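Local coordinates for protein cyclopenase asqI (Emericella nidulans, PDB 5YY3) that catalyses the zinc-dependent conversion of 4'-methoxycyclopenin into 4'-methoxyviridicatin, with loss of methyl isocyanate, in aspoquinolone biosynthesis, at residues N113-R118 with K142-F147; K314-T319 with K340-C345. All coordinates share one frame; numbering follows the deposited sequence.

Both contacts belong to the hemocyanin-type metal-binding domain, yet they share no element of structure: their centres lie about 40 Å apart and their nearest atoms about 24 Å. Contact 1 is buried, bringing a glutamate and an arginine from the start of helix 114-127 against a histidine and a proline ring in the loop before helix 174-177, without a bond between the two segments. Contact 2 is a surface contact, where the edge of a two-stranded hairpin meets the loop after helix 335-339 through leucine methyls and one sulfur. The first comes within about 11 Å of zinc-binding side chains, measured from Glu115 to His190 and from His144 to His186; the second is remote from the metal.

Contact 1. Residues N113-R118 with K142-F147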
ATOM      1  N   ASN A 113      13.752  39.369  24.627  1.00 40.59           N
ATOM      2  CA  ASN A 113      13.784  38.233  23.705  1.00 37.08           C
ATOM      3  C   ASN A 113      13.363  38.633  22.286  1.00 38.26           C
ATOM      4  O   ASN A 113      12.278  39.201  22.099  1.00 38.53           O
ATOM      5  CB  ASN A 113      12.876  37.119  24.247  1.00 40.38           C
ATOM      6  CG  ASN A 113      12.923  35.852  23.413  1.00 41.24           C
ATOM      7  OD1 ASN A 113      12.472  35.833  22.262  1.00 36.57           O
ATOM      8  ND2 ASN A 113      13.457  34.778  23.995  1.00 40.79           N
ATOM      9  N   PRO A 114      14.220  38.344  21.281  1.00 40.42           N
ATOM     10  CA  PRO A 114      13.986  38.707  19.874  1.00 38.22           C
ATOM     11  C   PRO A 114      12.749  38.046  19.264  1.00 36.15           C
ATOM     12  O   PRO A 114      12.118  38.637  18.393  1.00 37.39           O
ATOM     13  CB  PRO A 114      15.254  38.212  19.159  1.00 38.58           C
ATOM     14  CG  PRO A 114      16.262  38.035  20.213  1.00 38.92           C
ATOM     15  CD  PRO A 114      15.511  37.654  21.453  1.00 44.89           C
ATOM     16  N   GLU A 115      12.420  36.836  19.702  1.00 34.49           N
ATOM     17  CA  GLU A 115      11.231  36.152  19.210  1.00 32.20           C
ATOM     18  C   GLU A 115      10.009  36.882  19.726  1.00 35.36           C
ATOM     19  O   GLU A 115       9.032  37.088  18.998  1.00 33.13           O
ATOM     20  CB  GLU A 115      11.211  34.683  19.644  1.00 34.60           C
ATOM     21  CG  GLU A 115       9.981  33.893  19.195  1.00 35.26           C
ATOM     22  CD  GLU A 115       9.874  33.749  17.683  1.00 33.11           C
ATOM     23  OE1 GLU A 115      10.914  33.559  17.013  1.00 35.61           O
ATOM     24  OE2 GLU A 115       8.740  33.799  17.168  1.00 33.83           O
ATOM     25  N   LEU A 116      10.075  37.281  20.992  1.00 34.24           N
ATOM     26  CA  LEU A 116       9.031  38.101  21.577  1.00 32.43           C
ATOM     27  C   LEU A 116       8.899  39.375  20.752  1.00 29.93           C
ATOM     28  O   LEU A 116       7.794  39.775  20.386  1.00 29.74           O
ATOM     29  CB  LEU A 116       9.341  38.417  23.045  1.00 36.44           C
ATOM     30  CG  LEU A 116       8.266  39.108  23.893  1.00 36.14           C
ATOM     31  CD1 LEU A 116       8.572  38.915  25.366  1.00 35.88           C
ATOM     32  CD2 LEU A 116       8.125  40.609  23.567  1.00 32.67           C
ATOM     33  N   MET A 117      10.033  40.006  20.459  1.00 32.32           N
ATOM     34  CA  MET A 117      10.029  41.247  19.684  1.00 32.03           C
ATOM     35  C   MET A 117       9.432  41.051  18.292  1.00 34.17           C
ATOM     36  O   MET A 117       8.691  41.910  17.814  1.00 32.98           O
ATOM     37  CB  MET A 117      11.442  41.818  19.560  1.00 34.55           C
ATOM     38  CG  MET A 117      11.476  43.183  18.893  1.00 32.36           C
ATOM     39  SD  MET A 117      10.383  44.346  19.740  1.00 36.95           S
ATOM     40  CE  MET A 117       9.777  45.261  18.351  1.00 45.82           C
ATOM     41  N   ARG A 118       9.745  39.927  17.645  1.00 33.34           N
ATOM     42  CA  ARG A 118       9.218  39.663  16.299  1.00 33.71           C
ATOM     43  C   ARG A 118       7.708  39.641  16.284  1.00 31.45           C
ATOM     44  O   ARG A 118       7.090  40.235  15.406  1.00 30.66           O
ATOM     45  CB  ARG A 118       9.757  38.345  15.739  1.00 33.07           C
ATOM     46  CG  ARG A 118      10.977  38.547  14.902  1.00 33.59           C
ATOM     47  CD  ARG A 118      11.531  37.249  14.380  1.00 36.32           C
ATOM     48  NE  ARG A 118      12.883  37.067  14.880  1.00 33.41           N
ATOM     49  CZ  ARG A 118      13.172  36.193  15.816  1.00 32.94           C
ATOM     50  NH1 ARG A 118      12.202  35.433  16.293  1.00 40.16           N
ATOM     51  NH2 ARG A 118      14.409  36.061  16.252  1.00 42.07           N
ATOM     52  N   LYS A 142       9.698  34.119   4.819  1.00 29.96           N
ATOM     53  CA  LYS A 142      10.971  33.606   4.354  1.00 32.91           C
ATOM     54  C   LYS A 142      12.147  34.255   5.081  1.00 34.37           C
ATOM     55  O   LYS A 142      13.222  33.677   5.156  1.00 36.90           O
ATOM     56  CB  LYS A 142      11.135  33.804   2.850  1.00 30.39           C
ATOM     57  CG  LYS A 142      12.177  32.815   2.307  1.00 39.75           C
ATOM     58  CD  LYS A 142      12.984  33.324   1.113  1.00 45.95           C
ATOM     59  CE  LYS A 142      14.224  32.434   0.847  1.00 40.32           C
ATOM     60  NZ  LYS A 142      14.745  31.824   2.104  1.00 38.80           N
ATOM     61  N   ASN A 143      11.951  35.455   5.613  1.00 34.61           N
ATOM     62  CA  ASN A 143      13.025  36.132   6.327  1.00 36.61           C
ATOM     63  C   ASN A 143      13.228  35.622   7.748  1.00 35.16           C
ATOM     64  O   ASN A 143      14.231  35.956   8.374  1.00 37.13           O
ATOM     65  CB  ASN A 143      12.787  37.652   6.371  1.00 37.80           C
ATOM     66  CG  ASN A 143      12.996  38.325   5.027  1.00 43.68           C
ATOM     67  OD1 ASN A 143      13.134  37.661   3.998  1.00 48.38           O
ATOM     68  ND2 ASN A 143      13.054  39.657   5.038  1.00 53.85           N
ATOM     69  N   HIS A 144      12.285  34.827   8.249  1.00 30.59           N
ATOM     70  CA  HIS A 144      12.337  34.343   9.617  1.00 29.94           C
ATOM     71  C   HIS A 144      13.616  33.540   9.828  1.00 32.47           C
ATOM     72  O   HIS A 144      14.043  32.807   8.930  1.00 34.78           O
ATOM     73  CB  HIS A 144      11.099  33.501   9.921  1.00 31.43           C
ATOM     74  CG  HIS A 144      10.950  33.143  11.365  1.00 32.37           C
ATOM     75  ND1 HIS A 144      11.730  32.187  11.984  1.00 28.99           N
ATOM     76  CD2 HIS A 144      10.110  33.617  12.318  1.00 30.68           C
ATOM     77  CE1 HIS A 144      11.375  32.085  13.254  1.00 34.47           C
ATOM     78  NE2 HIS A 144      10.395  32.944  13.484  1.00 30.43           N
ATOM     79  N   PRO A 145      14.250  33.706  11.004  1.00 32.01           N
ATOM     80  CA  PRO A 145      15.493  33.001  11.355  1.00 32.37           C
ATOM     81  C   PRO A 145      15.473  31.492  11.081  1.00 33.51           C
ATOM     82  O   PRO A 145      16.525  30.926  10.785  1.00 34.51           O
ATOM     83  CB  PRO A 145      15.623  33.261  12.862  1.00 33.04           C
ATOM     84  CG  PRO A 145      14.995  34.592  13.058  1.00 35.74           C
ATOM     85  CD  PRO A 145      13.866  34.684  12.043  1.00 33.29           C
ATOM     86  N   PHE A 146      14.309  30.853  11.183  1.00 33.50           N
ATOM     87  CA  PHE A 146      14.222  29.402  10.998  1.00 32.60           C
ATOM     88  C   PHE A 146      14.464  28.994   9.538  1.00 31.40           C
ATOM     89  O   PHE A 146      14.785  27.841   9.255  1.00 34.81           O
ATOM     90  CB  PHE A 146      12.862  28.865  11.459  1.00 30.97           C
ATOM     91  CG  PHE A 146      12.672  28.854  12.954  1.00 30.34           C
ATOM     92  CD1 PHE A 146      13.613  29.403  13.805  1.00 30.74           C
ATOM     93  CD2 PHE A 146      11.541  28.276  13.507  1.00 29.88           C
ATOM     94  CE1 PHE A 146      13.425  29.384  15.181  1.00 30.64           C
ATOM     95  CE2 PHE A 146      11.347  28.254  14.868  1.00 30.93           C
ATOM     96  CZ  PHE A 146      12.292  28.809  15.711  1.00 32.45           C
ATOM     97  N   PHE A 147      14.306  29.944   8.622  1.00 32.02           N
ATOM     98  CA  PHE A 147      14.575  29.715   7.207  1.00 36.45           C
ATOM     99  C   PHE A 147      16.057  29.790   6.865  1.00 37.77           C
ATOM    100  O   PHE A 147      16.416  29.911   5.698  1.00 46.41           O
ATOM    101  CB  PHE A 147      13.807  30.724   6.345  1.00 34.29           C
ATOM    102  CG  PHE A 147      12.394  30.306   6.035  1.00 34.61           C
ATOM    103  CD1 PHE A 147      11.422  30.313   7.019  1.00 31.51           C
ATOM    104  CD2 PHE A 147      12.045  29.898   4.766  1.00 28.86           C
ATOM    105  CE1 PHE A 147      10.127  29.923   6.736  1.00 28.50           C
ATOM    106  CE2 PHE A 147      10.756  29.521   4.478  1.00 28.86           C
ATOM    107  CZ  PHE A 147       9.797  29.525   5.463  1.00 28.66           C
TER
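Arg118 lays its guanidinium against the ring of Pro145: Arg118 NH2 is 3.6 Å from Pro145 CG, which sits over one face of the flat group, offset toward its rim. The opposite face is covered by Pro114 O, so the guanidinium is sandwiched between its own helix and the proline. A bend at chi3 (-119°) swings the arginine into this slot, where NH2 also donates to Leu63 O. Glu115 extends CG anti to the backbone N, then bends at chi2 (65°), bringing its carboxylate round to NE2 of His144; the exact place of OE1 is doubtful, and OE2 has a weak partner in Ser383 OG. This is the first turn of helix 114-127 in the hemocyanin-type domain, packed on the loop that follows helix 129-133. Asn113 is its N-cap, OD1 taking the N-H of Leu116 at 3.1 Å and, weakly, that of Glu115. On the loop side His144 ND1 accepts from Phe146 N at 3.0 Å, nearly straight (171°) and close to the ring plane. That bond probably restrains rotation about chi2, with NE2 on the side facing the helix. Pro145 CD covers one face of the imidazole, and Phe385 meets the same ring at an angle.

Contact 2. Residues K314-T319 with K340-C345; sequences KPLVLT and KLLGGC
Leu342 and Cys345 meet Leu316 and Lys314 at the edge of a small antiparallel hairpin, in which strand 316-317 pairs with strand 306-307 through backbone bonds between Leu316 and Phe307. The partner is the irregular loop that leaves helix 335-339 and leads to helix 349-352, on the outer surface of the hemocyanin-type domain and away from the zinc site. Past Lys340 and Leu341, Leu342 is the first residue to reach the strand. Its CG stands anti to the carbonyl carbon (chi1 -55°), and its CD2 methyl does the touching, 3.5 Å from Leu316 CD1. The same Leu342 CD2 lies 3.9 Å from Leu316 CB. Leu316 answers with CG anti to the backbone N (chi1 165°), and the two side chains cross at about a right angle. Phe326 of helix 323-331 packs against both leucines, so this pair forms part of an apolar patch that brings strand, loop and helix together. Next the chain turns back through Gly343 and Gly344, both with positive phi; at Gly344 a CB would press against the carbonyl O of Gly343. The turn brings Cys345 N to 3.1 Å from Leu342 O, a weak hydrogen bond, and swings the cysteine round toward the start of the strand segment. Its side chain also touches Thr309 and Ser311. Within these two segments the sulfur meets the root of the lysine side chain, whose amino end bends away at chi2 and chi3: Cys345 SG lies 4.1 Å from Lys314 CB.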
ATOM      1  N   LYS A 314     -28.086  37.314  35.054  1.00 54.26           N
ATOM      2  CA  LYS A 314     -28.015  37.992  33.761  1.00 54.99           C
ATOM      3  C   LYS A 314     -27.084  37.232  32.799  1.00 49.27           C
ATOM      4  O   LYS A 314     -26.004  37.717  32.446  1.00 49.30           O
ATOM      5  CB  LYS A 314     -27.555  39.445  33.937  1.00 56.87           C
ATOM      6  CG  LYS A 314     -28.465  40.289  34.835  1.00 63.37           C
ATOM      7  CD  LYS A 314     -29.906  40.390  34.300  1.00 63.00           C
ATOM      8  CE  LYS A 314     -30.034  41.382  33.142  1.00 66.35           C
ATOM      9  NZ  LYS A 314     -31.455  41.595  32.720  1.00 56.49           N
ATOM     10  N   PRO A 315     -27.504  36.032  32.372  1.00 42.93           N
ATOM     11  CA  PRO A 315     -26.653  35.280  31.460  1.00 39.90           C
ATOM     12  C   PRO A 315     -26.630  35.962  30.117  1.00 39.28           C
ATOM     13  O   PRO A 315     -27.610  36.624  29.786  1.00 40.24           O
ATOM     14  CB  PRO A 315     -27.354  33.930  31.371  1.00 42.78           C
ATOM     15  CG  PRO A 315     -28.781  34.249  31.571  1.00 41.72           C
ATOM     16  CD  PRO A 315     -28.807  35.369  32.567  1.00 42.96           C
ATOM     17  N   LEU A 316     -25.551  35.833  29.354  1.00 40.84           N
ATOM     18  CA  LEU A 316     -25.638  36.245  27.963  1.00 33.27           C
ATOM     19  C   LEU A 316     -26.437  35.209  27.180  1.00 34.04           C
ATOM     20  O   LEU A 316     -26.028  34.050  27.075  1.00 40.08           O
ATOM     21  CB  LEU A 316     -24.274  36.421  27.327  1.00 34.36           C
ATOM     22  CG  LEU A 316     -24.574  36.474  25.819  1.00 47.58           C
ATOM     23  CD1 LEU A 316     -24.891  37.893  25.316  1.00 39.91           C
ATOM     24  CD2 LEU A 316     -23.533  35.767  24.971  1.00 40.25           C
ATOM     25  N   VAL A 317     -27.577  35.617  26.637  1.00 35.96           N
ATOM     26  CA  VAL A 317     -28.405  34.700  25.874  1.00 34.59           C
ATOM     27  C   VAL A 317     -27.919  34.595  24.434  1.00 38.31           C
ATOM     28  O   VAL A 317     -27.792  35.598  23.729  1.00 41.11           O
ATOM     29  CB  VAL A 317     -29.877  35.128  25.893  1.00 34.75           C
ATOM     30  CG1 VAL A 317     -30.721  34.210  25.019  1.00 35.58           C
ATOM     31  CG2 VAL A 317     -30.396  35.121  27.319  1.00 35.40           C
ATOM     32  N   LEU A 318     -27.629  33.372  24.006  1.00 34.30           N
ATOM     33  CA  LEU A 318     -27.243  33.130  22.622  1.00 36.50           C
ATOM     34  C   LEU A 318     -28.435  33.349  21.702  1.00 37.13           C
ATOM     35  O   LEU A 318     -29.581  33.047  22.065  1.00 36.36           O
ATOM     36  CB  LEU A 318     -26.682  31.717  22.446  1.00 28.87           C
ATOM     37  CG  LEU A 318     -25.273  31.581  23.014  1.00 34.89           C
ATOM     38  CD1 LEU A 318     -24.805  30.134  22.954  1.00 29.79           C
ATOM     39  CD2 LEU A 318     -24.318  32.504  22.260  1.00 32.12           C
ATOM     40  N   THR A 319     -28.142  33.886  20.518  1.00 32.10           N
ATOM     41  CA  THR A 319     -29.122  34.107  19.466  1.00 32.32           C
ATOM     42  C   THR A 319     -28.544  33.631  18.135  1.00 33.58           C
ATOM     43  O   THR A 319     -27.326  33.512  17.993  1.00 31.16           O
ATOM     44  CB  THR A 319     -29.503  35.595  19.348  1.00 34.09           C
ATOM     45  OG1 THR A 319     -28.379  36.342  18.853  1.00 32.64           O
ATOM     46  CG2 THR A 319     -29.928  36.153  20.699  1.00 30.67           C
ATOM     47  N   LYS A 340     -18.006  44.145  26.078  1.00 50.33           N
ATOM     48  CA  LYS A 340     -18.494  45.471  25.690  1.00 47.30           C
ATOM     49  C   LYS A 340     -19.929  45.441  25.154  1.00 52.28           C
ATOM     50  O   LYS A 340     -20.470  46.476  24.769  1.00 52.98           O
ATOM     51  CB  LYS A 340     -17.569  46.093  24.631  1.00 47.38           C
ATOM     52  CG  LYS A 340     -16.132  46.277  25.087  1.00 49.88           C
ATOM     53  CD  LYS A 340     -15.272  47.005  24.046  1.00 47.01           C
ATOM     54  CE  LYS A 340     -15.506  48.514  24.067  1.00 55.96           C
ATOM     55  NZ  LYS A 340     -14.388  49.291  23.451  1.00 63.19           N
ATOM     56  N   LEU A 341     -20.536  44.258  25.134  1.00 56.15           N
ATOM     57  CA  LEU A 341     -21.891  44.067  24.619  1.00 54.97           C
ATOM     58  C   LEU A 341     -22.882  43.624  25.691  1.00 54.57           C
ATOM     59  O   LEU A 341     -24.064  43.426  25.405  1.00 54.35           O
ATOM     60  CB  LEU A 341     -21.872  43.040  23.494  1.00 51.48           C
ATOM     61  CG  LEU A 341     -21.199  43.588  22.247  1.00 54.23           C
ATOM     62  CD1 LEU A 341     -21.007  42.498  21.208  1.00 53.09           C
ATOM     63  CD2 LEU A 341     -22.062  44.721  21.715  1.00 57.07           C
ATOM     64  N   LEU A 342     -22.400  43.473  26.920  1.00 49.98           N
ATOM     65  CA  LEU A 342     -23.200  42.872  27.973  1.00 57.95           C
ATOM     66  C   LEU A 342     -23.734  43.913  28.954  1.00 65.13           C
ATOM     67  O   LEU A 342     -24.120  43.574  30.084  1.00 65.80           O
ATOM     68  CB  LEU A 342     -22.380  41.819  28.726  1.00 59.96           C
ATOM     69  CG  LEU A 342     -21.729  40.691  27.911  1.00 56.67           C
ATOM     70  CD1 LEU A 342     -21.089  39.660  28.839  1.00 50.48           C
ATOM     71  CD2 LEU A 342     -22.713  40.020  26.963  1.00 49.85           C
ATOM     72  N   GLY A 343     -23.746  45.172  28.510  1.00 61.81           N
ATOM     73  CA  GLY A 343     -24.306  46.283  29.270  1.00 64.08           C
ATOM     74  C   GLY A 343     -23.952  46.379  30.747  1.00 62.85           C
ATOM     75  O   GLY A 343     -24.836  46.511  31.597  1.00 66.94           O
ATOM     76  N   GLY A 344     -22.662  46.307  31.054  1.00 63.69           N
ATOM     77  CA  GLY A 344     -22.202  46.418  32.427  1.00 63.45           C
ATOM     78  C   GLY A 344     -22.001  45.087  33.129  1.00 64.45           C
ATOM     79  O   GLY A 344     -21.832  45.043  34.349  1.00 69.12           O
ATOM     80  N   CYS A 345     -22.020  43.999  32.366  1.00 61.60           N
ATOM     81  CA  CYS A 345     -21.794  42.672  32.937  1.00 61.41           C
ATOM     82  C   CYS A 345     -20.552  41.999  32.352  1.00 54.04           C
ATOM     83  O   CYS A 345     -20.088  42.366  31.275  1.00 55.05           O
ATOM     84  CB  CYS A 345     -23.025  41.788  32.729  1.00 59.05           C
ATOM     85  SG  CYS A 345     -24.278  41.953  34.040  1.00 67.83           S
TER